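PDB 1T6S: segregation and condensation protein B from Chlorobium tepidum TLS, which probably takes part in chromosome partitioning during the cell cycle, as the ScpB subunit of a condensin-like complex with SMC and ScpA. Local coordinates for residues A14-S19 with Q26-I31; Q6-S11 with H34-S39; L97-V102 with G112-I117; S93-E98 with S121-I126. All coordinates share one frame; numbering follows the deposited sequence.

Contact 1 of 4, residues A14-S19 with Q26-I31; sequences ALIFSS and QTLSQI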
loop_
_atom_site.group_PDB
_atom_site.type_symbol
_atom_site.label_atom_id
_atom_site.label_comp_id
_atom_site.label_asym_id
_atom_site.label_seq_id
_atom_site.Cartn_x
_atom_site.Cartn_y
_atom_site.Cartn_z
ATOM N N ALA A 14 -3.976 32.291 -1.495
ATOM C CA ALA A 14 -2.776 31.679 -2.084
ATOM C C ALA A 14 -2.222 30.537 -1.228
ATOM O O ALA A 14 -1.801 29.516 -1.757
ATOM C CB ALA A 14 -1.700 32.745 -2.282
ATOM N N LEU A 15 -2.220 30.716 0.091
ATOM C CA LEU A 15 -1.707 29.676 0.984
ATOM C C LEU A 15 -2.634 28.451 0.993
ATOM O O LEU A 15 -2.187 27.317 0.791
ATOM C CB LEU A 15 -1.521 30.244 2.405
ATOM C CG LEU A 15 -0.371 31.264 2.595
ATOM C CD1 LEU A 15 -0.483 31.963 3.942
ATOM C CD2 LEU A 15 0.997 30.540 2.502
ATOM N N ILE A 16 -3.928 28.680 1.204
ATOM C CA ILE A 16 -4.887 27.583 1.224
ATOM C C ILE A 16 -4.915 26.883 -0.136
ATOM O O ILE A 16 -4.992 25.656 -0.225
ATOM C CB ILE A 16 -6.303 28.087 1.584
ATOM C CG1 ILE A 16 -6.262 28.738 2.977
ATOM C CG2 ILE A 16 -7.311 26.918 1.575
ATOM C CD1 ILE A 16 -7.560 29.384 3.411
ATOM N N PHE A 17 -4.833 27.662 -1.203
ATOM C CA PHE A 17 -4.832 27.088 -2.534
ATOM C C PHE A 17 -3.577 26.253 -2.825
ATOM O O PHE A 17 -3.674 25.188 -3.419
ATOM C CB PHE A 17 -4.939 28.196 -3.563
ATOM C CG PHE A 17 -5.055 27.698 -4.960
ATOM C CD1 PHE A 17 -6.302 27.555 -5.553
ATOM C CD2 PHE A 17 -3.915 27.387 -5.694
ATOM C CE1 PHE A 17 -6.413 27.113 -6.870
ATOM C CE2 PHE A 17 -4.009 26.942 -7.008
ATOM C CZ PHE A 17 -5.262 26.808 -7.595
ATOM N N SER A 18 -2.408 26.738 -2.413
ATOM C CA SER A 18 -1.140 26.045 -2.641
ATOM C C SER A 18 -0.918 24.805 -1.784
ATOM O O SER A 18 -0.159 23.907 -2.161
ATOM C CB SER A 18 0.040 26.986 -2.362
ATOM O OG SER A 18 0.053 28.097 -3.230
ATOM N N SER A 19 -1.553 24.789 -0.616
ATOM C CA SER A 19 -1.424 23.711 0.351
ATOM C C SER A 19 -1.648 22.329 -0.213
ATOM O O SER A 19 -2.582 22.092 -0.978
ATOM C CB SER A 19 -2.393 23.926 1.522
ATOM O OG SER A 19 -3.731 23.988 1.064
ATOM N N GLN A 26 -2.968 28.129 13.071
ATOM C CA GLN A 26 -1.592 28.357 13.521
ATOM C C GLN A 26 -0.638 28.631 12.358
ATOM O O GLN A 26 0.156 29.569 12.396
ATOM C CB GLN A 26 -1.076 27.149 14.323
ATOM C CG GLN A 26 -1.712 26.993 15.714
ATOM C CD GLN A 26 -3.099 26.361 15.684
ATOM O OE1 GLN A 26 -3.737 26.203 16.726
ATOM N NE2 GLN A 26 -3.563 25.991 14.505
ATOM N N THR A 27 -0.721 27.800 11.328
ATOM C CA THR A 27 0.131 27.944 10.164
ATOM C C THR A 27 -0.170 29.224 9.383
ATOM O O THR A 27 0.743 29.968 9.016
ATOM C CB THR A 27 -0.016 26.723 9.241
ATOM O OG1 THR A 27 0.262 25.538 9.992
ATOM C CG2 THR A 27 0.940 26.809 8.055
ATOM N N LEU A 28 -1.447 29.485 9.127
ATOM C CA LEU A 28 -1.817 30.694 8.402
ATOM C C LEU A 28 -1.410 31.985 9.129
ATOM O O LEU A 28 -1.010 32.955 8.481
ATOM C CB LEU A 28 -3.328 30.705 8.102
ATOM C CG LEU A 28 -3.775 29.639 7.080
ATOM C CD1 LEU A 28 -5.303 29.583 6.976
ATOM C CD2 LEU A 28 -3.146 29.944 5.712
ATOM N N SER A 29 -1.511 32.014 10.458
ATOM C CA SER A 29 -1.133 33.215 11.214
ATOM C C SER A 29 0.397 33.408 11.231
ATOM O O SER A 29 0.884 34.537 11.179
ATOM C CB SER A 29 -1.633 33.134 12.668
ATOM O OG SER A 29 -3.024 32.843 12.718
ATOM N N GLN A 30 1.146 32.313 11.303
ATOM C CA GLN A 30 2.607 32.412 11.330
ATOM C C GLN A 30 3.161 32.914 10.009
ATOM O O GLN A 30 4.048 33.762 9.984
ATOM C CB GLN A 30 3.254 31.051 11.648
ATOM C CG GLN A 30 4.793 31.079 11.596
ATOM C CD GLN A 30 5.435 29.698 11.586
ATOM O OE1 GLN A 30 4.977 28.796 10.884
ATOM N NE2 GLN A 30 6.512 29.535 12.356
ATOM N N ILE A 31 2.639 32.397 8.903
ATOM C CA ILE A 31 3.151 32.803 7.596
ATOM C C ILE A 31 2.745 34.220 7.172
ATOM O O ILE A 31 3.545 34.948 6.588
ATOM C CB ILE A 31 2.740 31.778 6.501
ATOM C CG1 ILE A 31 3.325 30.397 6.850
ATOM C CG2 ILE A 31 3.244 32.245 5.134
ATOM C CD1 ILE A 31 2.914 29.249 5.908
#
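L15 and I16 of helix 2-18 meet L28 and I31 of helix 25-31 in the first winged helix-turn-helix domain. They join the first two of its three helices, with no hydrogen bond across. The two short helical segments come within 11.2 Å at their axes, and their directions differ by 130°. L15 carries most of the contact. Its CB lies 3.7 Å from L28 CD2, and the two leucines lie alongside, pointing opposite ways. The L15 fork then reaches I31, with L15 CD2 at 3.9 Å from I31 CG2. L15 CD1 is just as near to that methyl, so the fork straddles it. L15 CG stands anti to the carbonyl carbon (chi1 -70°), which carries both methyls out to I31. L28 divides its own methyls: CD2 serves L15, while CD1 faces I16 CG1 at 4.2 Å. The I16 and L28 side chains meet nearly perpendicular. Cutting L15 back to an alanine would probably leave I31 CG2 without its partners on helix 2-18 and open a gap beside L28. Near the end of helix 2-18, S18 OG and S18 N both bond A14 O, from opposite faces of its plane. Beyond the pair of helices, I16 also packs on Y68 and F70 of strand 67-72, L28 on V23 and L15 on T32. I16 thus ties the first helix to the wing hairpin.

Contact 2 of 4, residues Q6-S11 with H34-S39; sequences QQLLRS and HKFTPS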
loop_
_atom_site.group_PDB
_atom_site.type_symbol
_atom_site.label_atom_id
_atom_site.label_comp_id
_atom_site.label_asym_id
_atom_site.label_seq_id
_atom_site.Cartn_x
_atom_site.Cartn_y
_atom_site.Cartn_z
ATOM N N GLN A 6 -7.483 43.452 1.974
ATOM C CA GLN A 6 -7.588 42.735 0.709
ATOM C C GLN A 6 -6.329 41.924 0.387
ATOM O O GLN A 6 -6.413 40.825 -0.156
ATOM C CB GLN A 6 -7.878 43.707 -0.437
ATOM C CG GLN A 6 -8.948 44.739 -0.106
ATOM C CD GLN A 6 -10.187 44.127 0.541
ATOM O OE1 GLN A 6 -10.846 43.251 -0.038
ATOM N NE2 GLN A 6 -10.514 44.596 1.752
ATOM N N GLN A 7 -5.168 42.472 0.728
ATOM C CA GLN A 7 -3.916 41.787 0.472
ATOM C C GLN A 7 -3.804 40.573 1.404
ATOM O O GLN A 7 -3.345 39.510 1.001
ATOM C CB GLN A 7 -2.743 42.742 0.682
ATOM C CG GLN A 7 -1.377 42.123 0.473
ATOM C CD GLN A 7 -1.118 41.682 -0.964
ATOM O OE1 GLN A 7 -0.103 41.043 -1.245
ATOM N NE2 GLN A 7 -2.029 42.024 -1.881
ATOM N N LEU A 8 -4.240 40.741 2.647
ATOM C CA LEU A 8 -4.216 39.662 3.617
ATOM C C LEU A 8 -5.161 38.559 3.139
ATOM O O LEU A 8 -4.891 37.365 3.302
ATOM C CB LEU A 8 -4.698 40.157 4.978
ATOM C CG LEU A 8 -3.897 39.832 6.237
ATOM C CD1 LEU A 8 -4.847 40.029 7.402
ATOM C CD2 LEU A 8 -3.337 38.401 6.239
ATOM N N LEU A 9 -6.276 38.969 2.545
ATOM C CA LEU A 9 -7.253 38.013 2.060
ATOM C C LEU A 9 -6.633 37.231 0.898
ATOM O O LEU A 9 -6.754 36.002 0.833
ATOM C CB LEU A 9 -8.538 38.734 1.631
ATOM C CG LEU A 9 -9.873 38.158 2.134
ATOM C CD1 LEU A 9 -9.877 38.044 3.654
ATOM C CD2 LEU A 9 -11.012 39.064 1.683
ATOM N N ARG A 10 -5.949 37.944 0.005
ATOM C CA ARG A 10 -5.278 37.320 -1.136
ATOM C C ARG A 10 -4.194 36.335 -0.682
ATOM O O ARG A 10 -4.011 35.263 -1.280
ATOM C CB ARG A 10 -4.687 38.399 -2.058
ATOM C CG ARG A 10 -5.724 38.987 -3.034
ATOM C CD ARG A 10 -5.285 40.329 -3.633
ATOM N NE ARG A 10 -3.989 40.249 -4.306
ATOM C CZ ARG A 10 -3.781 39.706 -5.503
ATOM N NH1 ARG A 10 -4.785 39.186 -6.199
ATOM N NH2 ARG A 10 -2.554 39.682 -6.003
ATOM N N SER A 11 -3.480 36.696 0.377
ATOM C CA SER A 11 -2.446 35.812 0.917
ATOM C C SER A 11 -3.074 34.522 1.463
ATOM O O SER A 11 -2.538 33.433 1.271
ATOM C CB SER A 11 -1.674 36.513 2.022
ATOM O OG SER A 11 -1.119 37.718 1.524
ATOM N N HIS A 34 0.193 37.558 10.870
ATOM C CA HIS A 34 -1.039 38.192 11.363
ATOM C C HIS A 34 -1.625 37.340 12.490
ATOM O O HIS A 34 -1.843 36.141 12.307
ATOM C CB HIS A 34 -2.093 38.311 10.247
ATOM C CG HIS A 34 -3.318 39.077 10.652
ATOM N ND1 HIS A 34 -3.337 40.452 10.761
ATOM C CD2 HIS A 34 -4.558 38.656 11.006
ATOM C CE1 HIS A 34 -4.532 40.845 11.167
ATOM N NE2 HIS A 34 -5.290 39.775 11.323
ATOM N N LYS A 35 -1.876 37.963 13.643
ATOM C CA LYS A 35 -2.434 37.265 14.801
ATOM C C LYS A 35 -3.940 37.027 14.690
ATOM O O LYS A 35 -4.737 37.618 15.428
ATOM C CB LYS A 35 -2.145 38.040 16.094
ATOM C CG LYS A 35 -0.674 38.105 16.497
ATOM C CD LYS A 35 -0.493 38.980 17.736
ATOM C CE LYS A 35 0.945 38.941 18.259
ATOM N NZ LYS A 35 1.930 39.223 17.179
ATOM N N PHE A 36 -4.312 36.153 13.764
ATOM C CA PHE A 36 -5.703 35.790 13.528
ATOM C C PHE A 36 -6.411 35.169 14.709
ATOM O O PHE A 36 -5.861 34.296 15.370
ATOM C CB PHE A 36 -5.803 34.768 12.401
ATOM C CG PHE A 36 -5.886 35.366 11.042
ATOM C CD1 PHE A 36 -4.797 35.305 10.168
ATOM C CD2 PHE A 36 -7.065 35.962 10.614
ATOM C CE1 PHE A 36 -4.895 35.824 8.889
ATOM C CE2 PHE A 36 -7.170 36.485 9.336
ATOM C CZ PHE A 36 -6.082 36.418 8.466
ATOM N N THR A 37 -7.642 35.612 14.958
ATOM C CA THR A 37 -8.465 35.014 16.002
ATOM C C THR A 37 -9.227 33.926 15.217
ATOM O O THR A 37 -9.390 34.035 14.000
ATOM C CB THR A 37 -9.468 36.060 16.655
ATOM O OG1 THR A 37 -10.452 36.480 15.699
ATOM C CG2 THR A 37 -8.697 37.313 17.139
ATOM N N PRO A 38 -9.668 32.852 15.891
ATOM C CA PRO A 38 -10.398 31.796 15.177
ATOM C C PRO A 38 -11.641 32.319 14.469
ATOM O O PRO A 38 -12.033 31.822 13.408
ATOM C CB PRO A 38 -10.709 30.771 16.273
ATOM C CG PRO A 38 -10.549 31.534 17.554
ATOM C CD PRO A 38 -9.424 32.474 17.292
ATOM N N SER A 39 -12.243 33.349 15.047
ATOM C CA SER A 39 -13.427 33.938 14.472
ATOM C C SER A 39 -13.057 34.836 13.289
ATOM O O SER A 39 -13.734 34.837 12.254
ATOM C CB SER A 39 -14.164 34.740 15.542
ATOM O OG SER A 39 -15.438 35.106 15.068
#
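H34 opens the second segment by laying one face of its imidazole against L8 of helix 2-18. H34-T37 is the link between helix 25-31 and helix 38-55 of the first winged-helix domain. L8 CD1 sits 3.6 Å from the centroid of the H34 ring and only 7° off its normal, a CH-pi contact. H34 CG is anti to the backbone N (chi1 -174°), which swings the ring out to meet this methyl. At the polar end, H34 NE2 is hydrogen-bonded to E40 OE2 of helix 38-55. K35 is the centre of an inverse gamma turn, with a weak bond from F36 N to H34 O. The turn brings the F36 ring next to H34. H34 CD2 points at one face of the F36 ring, 3.3 Å above its plane. F36 also touches both ends of the L8 fork: its CZ is 4.0 Å from L8 CD1, which approaches obliquely, and its CE1 is 4.0 Å from L8 CD2. T37 follows as the N-cap of helix 38-55, its OG1 bonded to E40 N. An alanine in place of H34 would probably leave E40 OE2 without this partner and strip the ring face from L8 CD1. The histidine has two roles: its face is used as an apolar surface and its NE2 as a donor. The carboxylate of E40 would be expected to polarise the ring and favour a proton on NE2.

Contact 3 of 4, residues L97-V102 with G112-I117; sequences LEVLAV and GEIQQI. With NO3 (nitrate ion), chain G.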
loop_
_atom_site.group_PDB
_atom_site.type_symbol
_atom_site.label_atom_id
_atom_site.label_comp_id
_atom_site.label_asym_id
_atom_site.label_seq_id
_atom_site.Cartn_x
_atom_site.Cartn_y
_atom_site.Cartn_z
ATOM N N LEU A 97 -5.884 -4.807 -3.918
ATOM C CA LEU A 97 -6.102 -4.689 -2.482
ATOM C C LEU A 97 -6.762 -5.922 -1.857
ATOM O O LEU A 97 -6.347 -6.373 -0.784
ATOM C CB LEU A 97 -6.940 -3.436 -2.177
ATOM C CG LEU A 97 -6.164 -2.123 -2.382
ATOM C CD1 LEU A 97 -7.060 -0.954 -2.009
ATOM C CD2 LEU A 97 -4.914 -2.108 -1.513
ATOM N N GLU A 98 -7.789 -6.455 -2.520
ATOM C CA GLU A 98 -8.490 -7.653 -2.022
ATOM C C GLU A 98 -7.562 -8.878 -1.966
ATOM O O GLU A 98 -7.553 -9.607 -0.979
ATOM C CB GLU A 98 -9.710 -7.992 -2.904
ATOM C CG GLU A 98 -10.909 -7.064 -2.724
ATOM C CD GLU A 98 -12.137 -7.466 -3.566
ATOM O OE1 GLU A 98 -13.201 -6.821 -3.416
ATOM O OE2 GLU A 98 -12.040 -8.418 -4.378
ATOM N N VAL A 99 -6.795 -9.097 -3.029
ATOM C CA VAL A 99 -5.887 -10.229 -3.041
ATOM C C VAL A 99 -4.830 -10.013 -1.928
ATOM O O VAL A 99 -4.530 -10.926 -1.154
ATOM C CB VAL A 99 -5.210 -10.410 -4.439
ATOM C CG1 VAL A 99 -4.099 -11.468 -4.367
ATOM C CG2 VAL A 99 -6.257 -10.832 -5.470
ATOM N N LEU A 100 -4.297 -8.796 -1.830
ATOM C CA LEU A 100 -3.320 -8.467 -0.794
ATOM C C LEU A 100 -3.888 -8.768 0.589
ATOM O O LEU A 100 -3.192 -9.271 1.472
ATOM C CB LEU A 100 -2.963 -6.980 -0.820
ATOM C CG LEU A 100 -1.471 -6.664 -0.750
ATOM C CD1 LEU A 100 -1.274 -5.167 -0.513
ATOM C CD2 LEU A 100 -0.801 -7.483 0.316
ATOM N N ALA A 101 -5.157 -8.418 0.774
ATOM C CA ALA A 101 -5.863 -8.634 2.026
ATOM C C ALA A 101 -5.978 -10.125 2.331
ATOM O O ALA A 101 -5.791 -10.538 3.472
ATOM C CB ALA A 101 -7.272 -8.006 1.944
ATOM N N VAL A 102 -6.301 -10.923 1.311
ATOM C CA VAL A 102 -6.430 -12.371 1.468
ATOM C C VAL A 102 -5.081 -12.985 1.861
ATOM O O VAL A 102 -5.010 -13.862 2.726
ATOM C CB VAL A 102 -6.958 -13.039 0.167
ATOM C CG1 VAL A 102 -7.004 -14.568 0.336
ATOM C CG2 VAL A 102 -8.373 -12.520 -0.152
ATOM N N GLY A 112 -4.538 -21.077 -6.007
ATOM C CA GLY A 112 -5.769 -21.845 -6.002
ATOM C C GLY A 112 -6.615 -21.525 -4.784
ATOM O O GLY A 112 -7.832 -21.357 -4.878
ATOM N N GLU A 113 -5.958 -21.442 -3.631
ATOM C CA GLU A 113 -6.634 -21.141 -2.391
ATOM C C GLU A 113 -7.220 -19.727 -2.401
ATOM O O GLU A 113 -8.360 -19.520 -1.989
ATOM C CB GLU A 113 -5.664 -21.336 -1.214
ATOM C CG GLU A 113 -5.436 -22.821 -0.869
ATOM C CD GLU A 113 -4.283 -23.067 0.101
ATOM O OE1 GLU A 113 -4.240 -24.163 0.696
ATOM O OE2 GLU A 113 -3.417 -22.189 0.268
ATOM N N ILE A 114 -6.453 -18.760 -2.897
ATOM C CA ILE A 114 -6.932 -17.377 -2.951
ATOM C C ILE A 114 -8.191 -17.328 -3.816
ATOM O O ILE A 114 -9.182 -16.666 -3.478
ATOM C CB ILE A 114 -5.858 -16.431 -3.559
ATOM C CG1 ILE A 114 -4.682 -16.279 -2.576
ATOM C CG2 ILE A 114 -6.495 -15.058 -3.885
ATOM C CD1 ILE A 114 -3.415 -15.730 -3.200
ATOM N N GLN A 115 -8.146 -18.039 -4.935
ATOM C CA GLN A 115 -9.291 -18.098 -5.840
ATOM C C GLN A 115 -10.538 -18.629 -5.120
ATOM O O GLN A 115 -11.618 -18.032 -5.212
ATOM C CB GLN A 115 -8.951 -18.970 -7.046
ATOM C CG GLN A 115 -10.099 -19.156 -8.011
ATOM C CD GLN A 115 -9.698 -19.973 -9.218
ATOM O OE1 GLN A 115 -9.175 -21.087 -9.086
ATOM N NE2 GLN A 115 -9.938 -19.426 -10.407
ATOM N N GLN A 116 -10.385 -19.735 -4.399
ATOM C CA GLN A 116 -11.491 -20.338 -3.653
ATOM C C GLN A 116 -12.139 -19.338 -2.678
ATOM O O GLN A 116 -13.361 -19.192 -2.636
ATOM C CB GLN A 116 -10.993 -21.547 -2.848
ATOM C CG GLN A 116 -10.418 -22.677 -3.682
ATOM C CD GLN A 116 -11.493 -23.472 -4.400
ATOM O OE1 GLN A 116 -11.208 -24.222 -5.345
ATOM N NE2 GLN A 116 -12.741 -23.320 -3.949
ATOM N N ILE A 117 -11.306 -18.667 -1.889
ATOM C CA ILE A 117 -11.765 -17.691 -0.909
ATOM C C ILE A 117 -12.496 -16.496 -1.548
ATOM O O ILE A 117 -13.535 -16.062 -1.049
ATOM C CB ILE A 117 -10.557 -17.177 -0.053
ATOM C CG1 ILE A 117 -9.980 -18.332 0.777
ATOM C CG2 ILE A 117 -10.987 -16.051 0.865
ATOM C CD1 ILE A 117 -8.574 -18.096 1.278
HETATM N N NO3 G . -1.854 -23.183 -7.569
HETATM O O1 NO3 G . -0.965 -22.442 -8.090
HETATM O O2 NO3 G . -2.400 -22.785 -6.595
HETATM O O3 NO3 G . -2.085 -24.249 -8.100
#
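V102 and V99 meet I114 and I117 across helices that cross steeply, at 111°, with axes 10.5 Å apart. The contact is confined to these four side chains. One methyl, V102 CG1, serves both isoleucines. It lies 4.1 Å from I114 CG1 and 4.0 Å from I117 CD1. V102 and I117 point past each other, while V102 and I114 run at a slant. V102 CG1 is anti to the backbone N (chi1 177°), and this sends that branch, and not CG2, to the isoleucines. V99, one turn earlier, adds a looser touch, its CG1 at 4.3 Å from I114 CG2. Each helix therefore offers a pair of residues three apart. Near the start of helix 111-118, G112 N donates to O2 of a nitrate at 2.8 Å; the ion probably comes from the crystallisation liquor. The packing lies in the second winged-helix domain, buried at V99 and I114 and open to solvent at I117. L97, L100 and A101 of the same segment pack against L97 and L100 of the second subunit. I114 also touches V103, and I117 touches H106, both on helix 87-106. V99 goes on to S125, I126 and L129 of helix 125-131, so it sits where all three helices meet.

Contact 4 of 4, residues S93-E98 with S121-I126; sequences SRSMLE and SPDYSI. With NO3 (nitrate ion), chain C; NO3 (nitrate ion), chain E; NO3 (nitrate ion), chain I.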
loop_
_atom_site.group_PDB
_atom_site.type_symbol
_atom_site.label_atom_id
_atom_site.label_comp_id
_atom_site.label_asym_id
_atom_site.label_seq_id
_atom_site.Cartn_x
_atom_site.Cartn_y
_atom_site.Cartn_z
ATOM N N SER A 93 -7.155 -1.215 -8.701
ATOM C CA SER A 93 -6.936 -0.929 -7.287
ATOM C C SER A 93 -7.645 -1.924 -6.355
ATOM O O SER A 93 -7.033 -2.474 -5.436
ATOM C CB SER A 93 -7.415 0.486 -6.949
ATOM O OG SER A 93 -6.560 1.465 -7.516
ATOM N N ARG A 94 -8.936 -2.146 -6.584
ATOM C CA ARG A 94 -9.701 -3.049 -5.736
ATOM C C ARG A 94 -9.163 -4.477 -5.758
ATOM O O ARG A 94 -8.963 -5.093 -4.710
ATOM C CB ARG A 94 -11.178 -3.052 -6.152
ATOM C CG ARG A 94 -12.035 -4.010 -5.321
ATOM C CD ARG A 94 -13.528 -3.925 -5.633
ATOM N NE ARG A 94 -13.887 -4.444 -6.955
ATOM C CZ ARG A 94 -15.139 -4.577 -7.396
ATOM N NH1 ARG A 94 -16.155 -4.229 -6.614
ATOM N NH2 ARG A 94 -15.377 -5.049 -8.621
ATOM N N SER A 95 -8.936 -5.003 -6.955
ATOM C CA SER A 95 -8.449 -6.361 -7.082
ATOM C C SER A 95 -7.111 -6.527 -6.375
ATOM O O SER A 95 -6.934 -7.475 -5.612
ATOM C CB SER A 95 -8.351 -6.775 -8.564
ATOM O OG SER A 95 -7.421 -5.987 -9.282
ATOM N N MET A 96 -6.176 -5.606 -6.593
ATOM C CA MET A 96 -4.887 -5.724 -5.931
ATOM C C MET A 96 -5.032 -5.698 -4.415
ATOM O O MET A 96 -4.386 -6.479 -3.709
ATOM C CB MET A 96 -3.933 -4.604 -6.362
ATOM C CG MET A 96 -3.166 -4.926 -7.624
ATOM S SD MET A 96 -1.746 -3.833 -7.861
ATOM C CE MET A 96 -1.176 -3.663 -6.218
ATOM N N LEU A 97 -5.884 -4.807 -3.918
ATOM C CA LEU A 97 -6.102 -4.689 -2.482
ATOM C C LEU A 97 -6.762 -5.922 -1.857
ATOM O O LEU A 97 -6.347 -6.373 -0.784
ATOM C CB LEU A 97 -6.940 -3.436 -2.177
ATOM C CG LEU A 97 -6.164 -2.123 -2.382
ATOM C CD1 LEU A 97 -7.060 -0.954 -2.009
ATOM C CD2 LEU A 97 -4.914 -2.108 -1.513
ATOM N N GLU A 98 -7.789 -6.455 -2.520
ATOM C CA GLU A 98 -8.490 -7.653 -2.022
ATOM C C GLU A 98 -7.562 -8.878 -1.966
ATOM O O GLU A 98 -7.553 -9.607 -0.979
ATOM C CB GLU A 98 -9.710 -7.992 -2.904
ATOM C CG GLU A 98 -10.909 -7.064 -2.724
ATOM C CD GLU A 98 -12.137 -7.466 -3.566
ATOM O OE1 GLU A 98 -13.201 -6.821 -3.416
ATOM O OE2 GLU A 98 -12.040 -8.418 -4.378
ATOM N N SER A 121 -11.863 -14.698 -11.154
ATOM C CA SER A 121 -11.833 -15.126 -12.548
ATOM C C SER A 121 -10.932 -16.331 -12.878
ATOM O O SER A 121 -11.394 -17.283 -13.501
ATOM C CB SER A 121 -11.484 -13.934 -13.452
ATOM N N PRO A 122 -9.644 -16.314 -12.480
ATOM C CA PRO A 122 -8.834 -15.347 -11.733
ATOM C C PRO A 122 -8.174 -14.263 -12.586
ATOM O O PRO A 122 -8.540 -14.054 -13.736
ATOM C CB PRO A 122 -7.797 -16.228 -11.071
ATOM C CG PRO A 122 -7.469 -17.165 -12.188
ATOM C CD PRO A 122 -8.866 -17.549 -12.709
ATOM N N ASP A 123 -7.177 -13.597 -12.012
ATOM C CA ASP A 123 -6.497 -12.504 -12.700
ATOM C C ASP A 123 -4.975 -12.510 -12.506
ATOM O O ASP A 123 -4.379 -13.556 -12.225
ATOM C CB ASP A 123 -7.081 -11.176 -12.210
ATOM C CG ASP A 123 -6.884 -10.965 -10.715
ATOM O OD1 ASP A 123 -7.446 -9.988 -10.175
ATOM O OD2 ASP A 123 -6.167 -11.770 -10.080
ATOM N N TYR A 124 -4.346 -11.345 -12.659
ATOM C CA TYR A 124 -2.902 -11.245 -12.497
ATOM C C TYR A 124 -2.500 -10.503 -11.230
ATOM O O TYR A 124 -1.402 -9.961 -11.159
ATOM C CB TYR A 124 -2.259 -10.522 -13.687
ATOM C CG TYR A 124 -2.493 -11.177 -15.028
ATOM C CD1 TYR A 124 -3.486 -10.707 -15.887
ATOM C CD2 TYR A 124 -1.717 -12.260 -15.446
ATOM C CE1 TYR A 124 -3.701 -11.296 -17.130
ATOM C CE2 TYR A 124 -1.927 -12.858 -16.690
ATOM C CZ TYR A 124 -2.919 -12.367 -17.525
ATOM O OH TYR A 124 -3.131 -12.936 -18.753
ATOM N N SER A 125 -3.370 -10.476 -10.231
ATOM C CA SER A 125 -3.044 -9.761 -9.004
ATOM C C SER A 125 -1.777 -10.252 -8.324
ATOM O O SER A 125 -0.990 -9.451 -7.818
ATOM C CB SER A 125 -4.227 -9.814 -8.041
ATOM O OG SER A 125 -5.259 -8.962 -8.507
ATOM N N ILE A 126 -1.571 -11.563 -8.293
ATOM C CA ILE A 126 -0.350 -12.079 -7.679
ATOM C C ILE A 126 0.880 -11.550 -8.404
ATOM O O ILE A 126 1.840 -11.123 -7.762
ATOM C CB ILE A 126 -0.294 -13.619 -7.694
ATOM C CG1 ILE A 126 -1.218 -14.178 -6.615
ATOM C CG2 ILE A 126 1.148 -14.098 -7.473
ATOM C CD1 ILE A 126 -2.654 -14.001 -6.917
HETATM N N NO3 C . -1.846 -14.062 -10.694
HETATM O O1 NO3 C . -1.974 -15.260 -11.043
HETATM O O2 NO3 C . -2.652 -13.636 -9.922
HETATM O O3 NO3 C . -0.929 -13.441 -11.160
HETATM N N NO3 E . -11.835 -6.411 -8.859
HETATM O O1 NO3 E . -12.403 -5.300 -8.992
HETATM O O2 NO3 E . -11.873 -6.917 -7.773
HETATM O O3 NO3 E . -11.288 -6.890 -9.840
HETATM N N NO3 I . -8.573 4.227 -7.066
HETATM O O1 NO3 I . -8.402 3.537 -8.092
HETATM O O2 NO3 I . -9.007 5.342 -7.221
HETATM O O3 NO3 I . -8.293 3.730 -5.992
#
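M96 and S125 bring their CA atoms to 5.4 Å, where helix 87-106 passes the start of helix 125-131. The latter is the third helix of the second winged-helix domain, and an Asx turn at D123 leads into it. Short side chains let the two backbones come close, and no hydrogen bond is formed across. S125 OG comes 3.7 Å from S95 O. S95 CB lies 3.7 Å from D123 OD1. S95 OG turns back to its own helix, where R91 O and L92 O share its hydroxyl. The carboxylate of D123 is gripped twice by S125. OD1 accepts from S125 OG at 2.9 Å, and OD2 accepts from S125 N at 3.1 Å. Both donors come from above the carboxylate plane, the backbone N by 77°. D123 CG stands between its backbone N and carbonyl carbon (chi1 61°), which folds the carboxylate over the turn and back to S125. The two bonds fix the carboxylate against the helix start. Helix 87-106 also meets the second subunit: M96 packs on F160 of that chain, and R94 makes a cation-pi contact with W105 of that chain. Nitrate ions, probably from the crystallisation liquor, collect around both segments. One meets the edge of the R94 guanidinium, with R94 NE donating to its O1 at 2.7 Å, while S93 OG donates to a second. At the start of helix 125-131, I126 N donates to O2 of a third nitrate at 2.8 Å.

In the fold
The four contacts form two pairs, on opposite sides of the chain's centre. Contacts 1 and 2 share helix 2-18, with centres 10 Å apart, and contact 1 is nested in the loop that contact 2 closes. They touch through a probable hydrogen bond between H34 N and S29 O at 3.1 Å. Contacts 3 and 4 share helix 87-106, with centres 8 Å apart. They join where V99 CG2 lies 3.4 Å from S125 CB. Both touch the second subunit, which neither of the first two does. The pairs do not meet: contacts 1 and 4 have their nearest atoms about 22 Å apart. Each pair belongs to its own winged-helix domain.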